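Local coordinates for protein alpha-glucosidase (Bacteroides thetaiotaomicron, PDB 5XFM) that hydrolyses beta-L-arabinopyranosides and alpha-galactosides as a bifunctional, calcium-containing glycoside hydrolase of family 97, at residues Gln15-Lys20 with Asn97-His102; Ile331-Asp336 with Ile371-Val376. The protein carries 1 engineered substitution. All blocks are in the same frame, centred on the assembly; numbering follows the deposited sequence.

In the fold
Interactions 1 and 2 lie in different domains and do not touch. Their centres are 51 Å apart, their nearest atoms about 41 Å apart, and they sit on opposite sides of the chain's centre. Interaction 1 packs two antiparallel sheets together in the N-terminal domain, which belongs to the galactose mutarotase-like clan. Interaction 2 joins two loops of the TIM-barrel domain, one after strand 328-331 and one after strand 357-363. It is the one near the metal: the side chain of Gln373 is about 8 Å from the calcium ion. Glu174, Glu452 and Glu458 bind that ion, with Glu174 supplied by the N-terminal part of the chain.

Interaction 1: residues Gln15-Lys20 with Asn97-His102; sequences QDVVVK and NELTCH
Asn97 reaches across to the backbone of Lys20. Its CG is anti to the carbonyl carbon (chi1 -70°), and ND2 donates to Lys20 O at 3.0 Å. The carbonyl oxygen lies close to the amide plane of Asn97, but the donor stands above the carbonyl plane of Lys20. The other end of the amide is also engaged, since OD1 accepts a bond from Arg95 NH1. Asn97 CB adds a contact of 3.4 Å to Lys20 O. An alanine here would probably leave Lys20 O without this donor and Arg95 without the amide oxygen.

Leu99 comes next and carries the apolar part. Its CB lies 3.9 Å from Val19 CB. Its CD2 is 4.0 Å from Val19 CG1 and 3.7 Å from Val17 CG1, where the Leu99 and Val17 side chains meet tip to tip. This is face-to-face packing of a beta sandwich. Strand 17-20 pairs with strand 26-31 in one sheet, and strand 91-104 belongs to the other. The strand segments run roughly antiparallel, 157° apart, with their axes 7.1 Å apart at closest. Phe115 and Val117 of strand 110-117 extend the apolar layer, touching Leu99 and Val19 respectively.

Cys101 follows on the same side of its strand. Its SG touches Val17 CG1 loosely, at 4.4 Å, and its side chain also rests on Leu70.

Interaction 2: residues Ile331-Asp336 with Ile371-Val376; sequences IDNWWD and IEQGPV
Asp336 and Trp335 both meet Pro375, and each has CG between its backbone N and carbonyl carbon (chi1 67° and 68°). This torsion brings Asp336 CG up to Pro375, and OD1 then lies against the Gly374-Pro375 peptide. OD1 is 3.0 Å from Gly374 C and equally near Pro375 N, which has no hydrogen to give. The peptide bond is cis, and Gly374 brings no side chain to hinder the approach. The carboxylate carbon lies 3.5 Å from Pro375 CB. OD2 turns to a water, which donates to it at 2.6 Å and accepts a weak bond from Val376 N.

Trp335 packs on CD and CG of the proline ring. Its NE1 is 3.3 Å from Pro375 CD, and its CZ2 meets CG. The N-H of NE1 is bonded to Trp361 O, which helps fix the turn of the indole.

Trp334 makes a separate contact. Gln373 CA sits over its six-membered ring, 3.7 Å from the centroid and nearly on the ring normal, a CH-pi contact. Gln373 CB lies 3.8 Å from CE2. Arg338 also makes a cation-pi contact with Trp334.

The backbone of Trp334 adds a hydrogen bond, with its N donating to Gly374 O at 2.9 Å (N-H...O 144°). Trp334 lies in a type II turn from Asp332 to Trp335 and occupies the N-cap of helix 335-338. The contact joins the loops that follow neighbouring parallel strands, 328-331 and 357-363, in the TIM barrel.

The two peptides flanking Gln373 CA are likely to polarise its C-H toward the electron-rich indole. Asp336 OD1 gains no hydrogen from Pro375 N and faces a second acceptor, Gly374 O, at 3.4 Å. The water on OD2 probably offsets part of the cost of placing the carboxylate here.

Interaction 1: residues Gln15-Lys20 with Asn97-His102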
loop_
_atom_site.group_PDB
_atom_site.type_symbol
_atom_site.label_atom_id
_atom_site.label_comp_id
_atom_site.label_asym_id
_atom_site.label_seq_id
_atom_site.Cartn_x
_atom_site.Cartn_y
_atom_site.Cartn_z
ATOM N N GLN A 15 16.242 26.783 -17.245
ATOM C CA GLN A 15 14.874 26.449 -16.862
ATOM C C GLN A 15 13.867 27.442 -17.434
ATOM O O GLN A 15 14.082 28.660 -17.414
ATOM C CB GLN A 15 14.741 26.366 -15.335
ATOM C CG GLN A 15 14.808 27.699 -14.609
ATOM C CD GLN A 15 16.227 28.129 -14.316
ATOM O OE1 GLN A 15 17.183 27.507 -14.776
ATOM N NE2 GLN A 15 16.371 29.211 -13.561
ATOM N N ASP A 16 12.778 26.907 -17.974
ATOM C CA ASP A 16 11.717 27.739 -18.514
ATOM C C ASP A 16 10.896 28.390 -17.406
ATOM O O ASP A 16 10.489 29.547 -17.521
ATOM C CB ASP A 16 10.817 26.913 -19.436
ATOM C CG ASP A 16 11.560 26.397 -20.648
ATOM O OD1 ASP A 16 12.318 27.182 -21.252
ATOM O OD2 ASP A 16 11.389 25.213 -21.000
ATOM N N VAL A 17 10.666 27.635 -16.335
ATOM C CA VAL A 17 9.854 28.095 -15.216
ATOM C C VAL A 17 10.135 27.233 -13.983
ATOM O O VAL A 17 10.539 26.078 -14.111
ATOM C CB VAL A 17 8.348 28.038 -15.570
ATOM C CG1 VAL A 17 7.925 26.600 -15.825
ATOM C CG2 VAL A 17 7.489 28.677 -14.480
ATOM N N VAL A 18 9.914 27.793 -12.798
ATOM C CA VAL A 18 10.156 27.092 -11.543
ATOM C C VAL A 18 8.923 27.165 -10.635
ATOM O O VAL A 18 8.294 28.218 -10.515
ATOM C CB VAL A 18 11.382 27.682 -10.804
ATOM C CG1 VAL A 18 11.450 27.181 -9.369
ATOM C CG2 VAL A 18 12.661 27.336 -11.546
ATOM N N VAL A 19 8.579 26.049 -9.997
ATOM C CA VAL A 19 7.496 26.035 -9.020
ATOM C C VAL A 19 8.002 25.478 -7.691
ATOM O O VAL A 19 8.774 24.526 -7.666
ATOM C CB VAL A 19 6.287 25.208 -9.523
ATOM C CG1 VAL A 19 6.700 23.788 -9.870
ATOM C CG2 VAL A 19 5.164 25.208 -8.494
ATOM N N LYS A 20 7.582 26.097 -6.591
ATOM C CA LYS A 20 8.059 25.729 -5.260
ATOM C C LYS A 20 6.932 25.260 -4.341
ATOM O O LYS A 20 5.773 25.606 -4.536
ATOM C CB LYS A 20 8.773 26.916 -4.611
ATOM C CG LYS A 20 9.825 27.574 -5.493
ATOM C CD LYS A 20 10.392 28.824 -4.837
ATOM C CE LYS A 20 11.459 29.473 -5.702
ATOM N NZ LYS A 20 12.105 30.611 -4.997
ATOM N N ASN A 97 1.339 24.450 -4.276
ATOM C CA ASN A 97 1.351 25.358 -5.415
ATOM C C ASN A 97 1.266 24.585 -6.720
ATOM O O ASN A 97 1.956 23.588 -6.907
ATOM C CB ASN A 97 2.590 26.254 -5.393
ATOM C CG ASN A 97 2.548 27.277 -4.274
ATOM O OD1 ASN A 97 1.486 27.796 -3.936
ATOM N ND2 ASN A 97 3.704 27.568 -3.690
ATOM N N GLU A 98 0.405 25.055 -7.612
ATOM C CA GLU A 98 0.119 24.365 -8.861
ATOM C C GLU A 98 0.645 25.109 -10.082
ATOM O O GLU A 98 0.318 26.277 -10.308
ATOM C CB GLU A 98 -1.384 24.151 -9.012
ATOM C CG GLU A 98 -1.760 23.325 -10.222
ATOM C CD GLU A 98 -3.259 23.298 -10.457
ATOM O OE1 GLU A 98 -3.876 22.240 -10.213
ATOM O OE2 GLU A 98 -3.818 24.338 -10.869
ATOM N N LEU A 99 1.476 24.422 -10.854
ATOM C CA LEU A 99 1.993 24.943 -12.111
ATOM C C LEU A 99 1.351 24.222 -13.288
ATOM O O LEU A 99 1.464 23.012 -13.405
ATOM C CB LEU A 99 3.511 24.784 -12.176
ATOM C CG LEU A 99 4.137 25.132 -13.527
ATOM C CD1 LEU A 99 3.911 26.606 -13.856
ATOM C CD2 LEU A 99 5.616 24.783 -13.547
ATOM N N THR A 100 0.677 24.961 -14.158
ATOM C CA THR A 100 0.122 24.378 -15.370
ATOM C C THR A 100 0.939 24.813 -16.573
ATOM O O THR A 100 1.070 25.999 -16.852
ATOM C CB THR A 100 -1.358 24.765 -15.589
ATOM O OG1 THR A 100 -2.137 24.377 -14.448
ATOM C CG2 THR A 100 -1.905 24.062 -16.828
ATOM N N CYS A 101 1.517 23.839 -17.259
ATOM C CA CYS A 101 2.323 24.084 -18.445
ATOM C C CYS A 101 1.586 23.672 -19.717
ATOM O O CYS A 101 1.048 22.564 -19.809
ATOM C CB CYS A 101 3.656 23.339 -18.340
ATOM S SG CYS A 101 4.685 23.907 -16.964
ATOM N N HIS A 102 1.568 24.573 -20.692
ATOM C CA HIS A 102 0.945 24.295 -21.977
ATOM C C HIS A 102 1.998 24.032 -23.037
ATOM O O HIS A 102 2.759 24.927 -23.408
ATOM C CB HIS A 102 0.027 25.447 -22.398
ATOM C CG HIS A 102 -1.136 25.657 -21.477
ATOM N ND1 HIS A 102 -1.065 26.450 -20.353
ATOM C CD2 HIS A 102 -2.402 25.179 -21.521
ATOM C CE1 HIS A 102 -2.236 26.447 -19.739
ATOM N NE2 HIS A 102 -3.065 25.685 -20.430
#

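Interaction 2: residues Ile331-Asp336 with Ile371-Val376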
loop_
_atom_site.group_PDB
_atom_site.type_symbol
_atom_site.label_atom_id
_atom_site.label_comp_id
_atom_site.label_asym_id
_atom_site.label_seq_id
_atom_site.Cartn_x
_atom_site.Cartn_y
_atom_site.Cartn_z
ATOM N N ILE A 331 -13.723 -16.284 6.240
ATOM C CA ILE A 331 -13.746 -17.660 5.755
ATOM C C ILE A 331 -13.064 -17.708 4.389
ATOM O O ILE A 331 -13.497 -17.035 3.453
ATOM C CB ILE A 331 -15.185 -18.211 5.669
ATOM C CG1 ILE A 331 -15.860 -18.140 7.046
ATOM C CG2 ILE A 331 -15.183 -19.637 5.132
ATOM C CD1 ILE A 331 -17.271 -18.728 7.083
ATOM N N ASP A 332 -12.000 -18.505 4.275
ATOM C CA ASP A 332 -11.091 -18.403 3.133
ATOM C C ASP A 332 -11.474 -19.367 2.004
ATOM O O ASP A 332 -12.602 -19.857 1.964
ATOM C CB ASP A 332 -9.653 -18.649 3.592
ATOM C CG ASP A 332 -8.641 -17.753 2.874
ATOM O OD1 ASP A 332 -8.300 -18.002 1.695
ATOM O OD2 ASP A 332 -8.179 -16.788 3.513
ATOM N N ASN A 333 -10.538 -19.627 1.088
ATOM C CA ASN A 333 -10.806 -20.434 -0.109
ATOM C C ASN A 333 -11.371 -21.838 0.162
ATOM O O ASN A 333 -11.209 -22.365 1.256
ATOM C CB ASN A 333 -9.527 -20.575 -0.938
ATOM C CG ASN A 333 -8.374 -21.184 -0.146
ATOM O OD1 ASN A 333 -8.567 -21.788 0.909
ATOM N ND2 ASN A 333 -7.170 -21.037 -0.670
ATOM N N TRP A 334 -12.025 -22.400 -0.861
ATOM C CA TRP A 334 -12.693 -23.715 -0.882
ATOM C C TRP A 334 -14.060 -23.784 -0.193
ATOM O O TRP A 334 -14.695 -24.841 -0.219
ATOM C CB TRP A 334 -11.813 -24.821 -0.273
ATOM C CG TRP A 334 -10.522 -25.061 -0.975
ATOM C CD1 TRP A 334 -9.268 -24.828 -0.486
ATOM C CD2 TRP A 334 -10.348 -25.565 -2.303
ATOM N NE1 TRP A 334 -8.325 -25.170 -1.421
ATOM C CE2 TRP A 334 -8.960 -25.621 -2.547
ATOM C CE3 TRP A 334 -11.227 -25.976 -3.307
ATOM C CZ2 TRP A 334 -8.431 -26.074 -3.756
ATOM C CZ3 TRP A 334 -10.700 -26.423 -4.509
ATOM C CH2 TRP A 334 -9.313 -26.466 -4.723
ATOM N N TRP A 335 -14.524 -22.697 0.414
ATOM C CA TRP A 335 -15.740 -22.783 1.234
ATOM C C TRP A 335 -16.997 -23.149 0.439
ATOM O O TRP A 335 -17.897 -23.817 0.958
ATOM C CB TRP A 335 -15.986 -21.475 1.999
ATOM C CG TRP A 335 -16.355 -20.284 1.159
ATOM C CD1 TRP A 335 -15.521 -19.280 0.752
ATOM C CD2 TRP A 335 -17.660 -19.946 0.657
ATOM N NE1 TRP A 335 -16.219 -18.356 0.015
ATOM C CE2 TRP A 335 -17.531 -18.740 -0.058
ATOM C CE3 TRP A 335 -18.916 -20.555 0.731
ATOM C CZ2 TRP A 335 -18.611 -18.130 -0.692
ATOM C CZ3 TRP A 335 -19.986 -19.951 0.098
ATOM C CH2 TRP A 335 -19.828 -18.750 -0.605
ATOM N N ASP A 336 -17.060 -22.733 -0.819
ATOM C CA ASP A 336 -18.264 -22.978 -1.607
ATOM C C ASP A 336 -18.437 -24.449 -1.927
ATOM O O ASP A 336 -19.545 -24.912 -2.180
ATOM C CB ASP A 336 -18.230 -22.185 -2.909
ATOM C CG ASP A 336 -17.148 -22.675 -3.843
ATOM O OD1 ASP A 336 -15.991 -22.772 -3.391
ATOM O OD2 ASP A 336 -17.455 -22.999 -5.010
ATOM N N ILE A 371 -6.386 -21.202 -11.497
ATOM C CA ILE A 371 -6.909 -21.321 -10.143
ATOM C C ILE A 371 -8.140 -22.242 -10.086
ATOM O O ILE A 371 -9.074 -22.091 -10.879
ATOM C CB ILE A 371 -7.263 -19.929 -9.580
ATOM C CG1 ILE A 371 -5.975 -19.149 -9.304
ATOM C CG2 ILE A 371 -8.106 -20.043 -8.322
ATOM C CD1 ILE A 371 -5.086 -19.793 -8.248
ATOM N N GLU A 372 -8.127 -23.198 -9.158
ATOM C CA GLU A 372 -9.278 -24.073 -8.928
ATOM C C GLU A 372 -9.993 -23.727 -7.641
ATOM O O GLU A 372 -11.202 -23.905 -7.519
ATOM C CB GLU A 372 -8.884 -25.543 -8.921
ATOM C CG GLU A 372 -8.745 -26.100 -10.340
ATOM C CD GLU A 372 -8.309 -27.554 -10.397
ATOM O OE1 GLU A 372 -9.028 -28.362 -11.026
ATOM O OE2 GLU A 372 -7.241 -27.885 -9.842
ATOM N N GLN A 373 -9.229 -23.263 -6.660
ATOM C CA GLN A 373 -9.815 -22.853 -5.383
ATOM C C GLN A 373 -11.018 -21.866 -5.494
ATOM O O GLN A 373 -10.961 -20.806 -6.120
ATOM C CB GLN A 373 -8.704 -22.326 -4.466
ATOM C CG GLN A 373 -7.308 -22.198 -5.038
ATOM C CD GLN A 373 -6.473 -21.406 -4.060
ATOM O OE1 GLN A 373 -6.531 -21.594 -2.825
ATOM N NE2 GLN A 373 -5.585 -20.617 -4.609
ATOM N N GLY A 374 -12.126 -22.253 -4.868
ATOM C CA GLY A 374 -13.384 -21.587 -5.125
ATOM C C GLY A 374 -13.868 -20.757 -3.964
ATOM O O GLY A 374 -13.270 -20.777 -2.894
ATOM N N PRO A 375 -14.969 -20.024 -4.177
ATOM C CA PRO A 375 -15.678 -20.068 -5.463
ATOM C C PRO A 375 -14.983 -19.282 -6.586
ATOM O O PRO A 375 -14.521 -18.162 -6.362
ATOM C CB PRO A 375 -17.035 -19.443 -5.130
ATOM C CG PRO A 375 -16.783 -18.585 -3.942
ATOM C CD PRO A 375 -15.656 -19.196 -3.174
ATOM N N VAL A 376 -14.918 -19.888 -7.772
ATOM C CA VAL A 376 -14.400 -19.235 -8.973
ATOM C C VAL A 376 -15.574 -18.827 -9.863
ATOM O O VAL A 376 -16.671 -19.372 -9.724
ATOM C CB VAL A 376 -13.434 -20.148 -9.783
ATOM C CG1 VAL A 376 -12.087 -20.302 -9.072
ATOM C CG2 VAL A 376 -14.072 -21.509 -10.066
HETATM O O HOH W 1 -16.019 -23.143 -7.137
#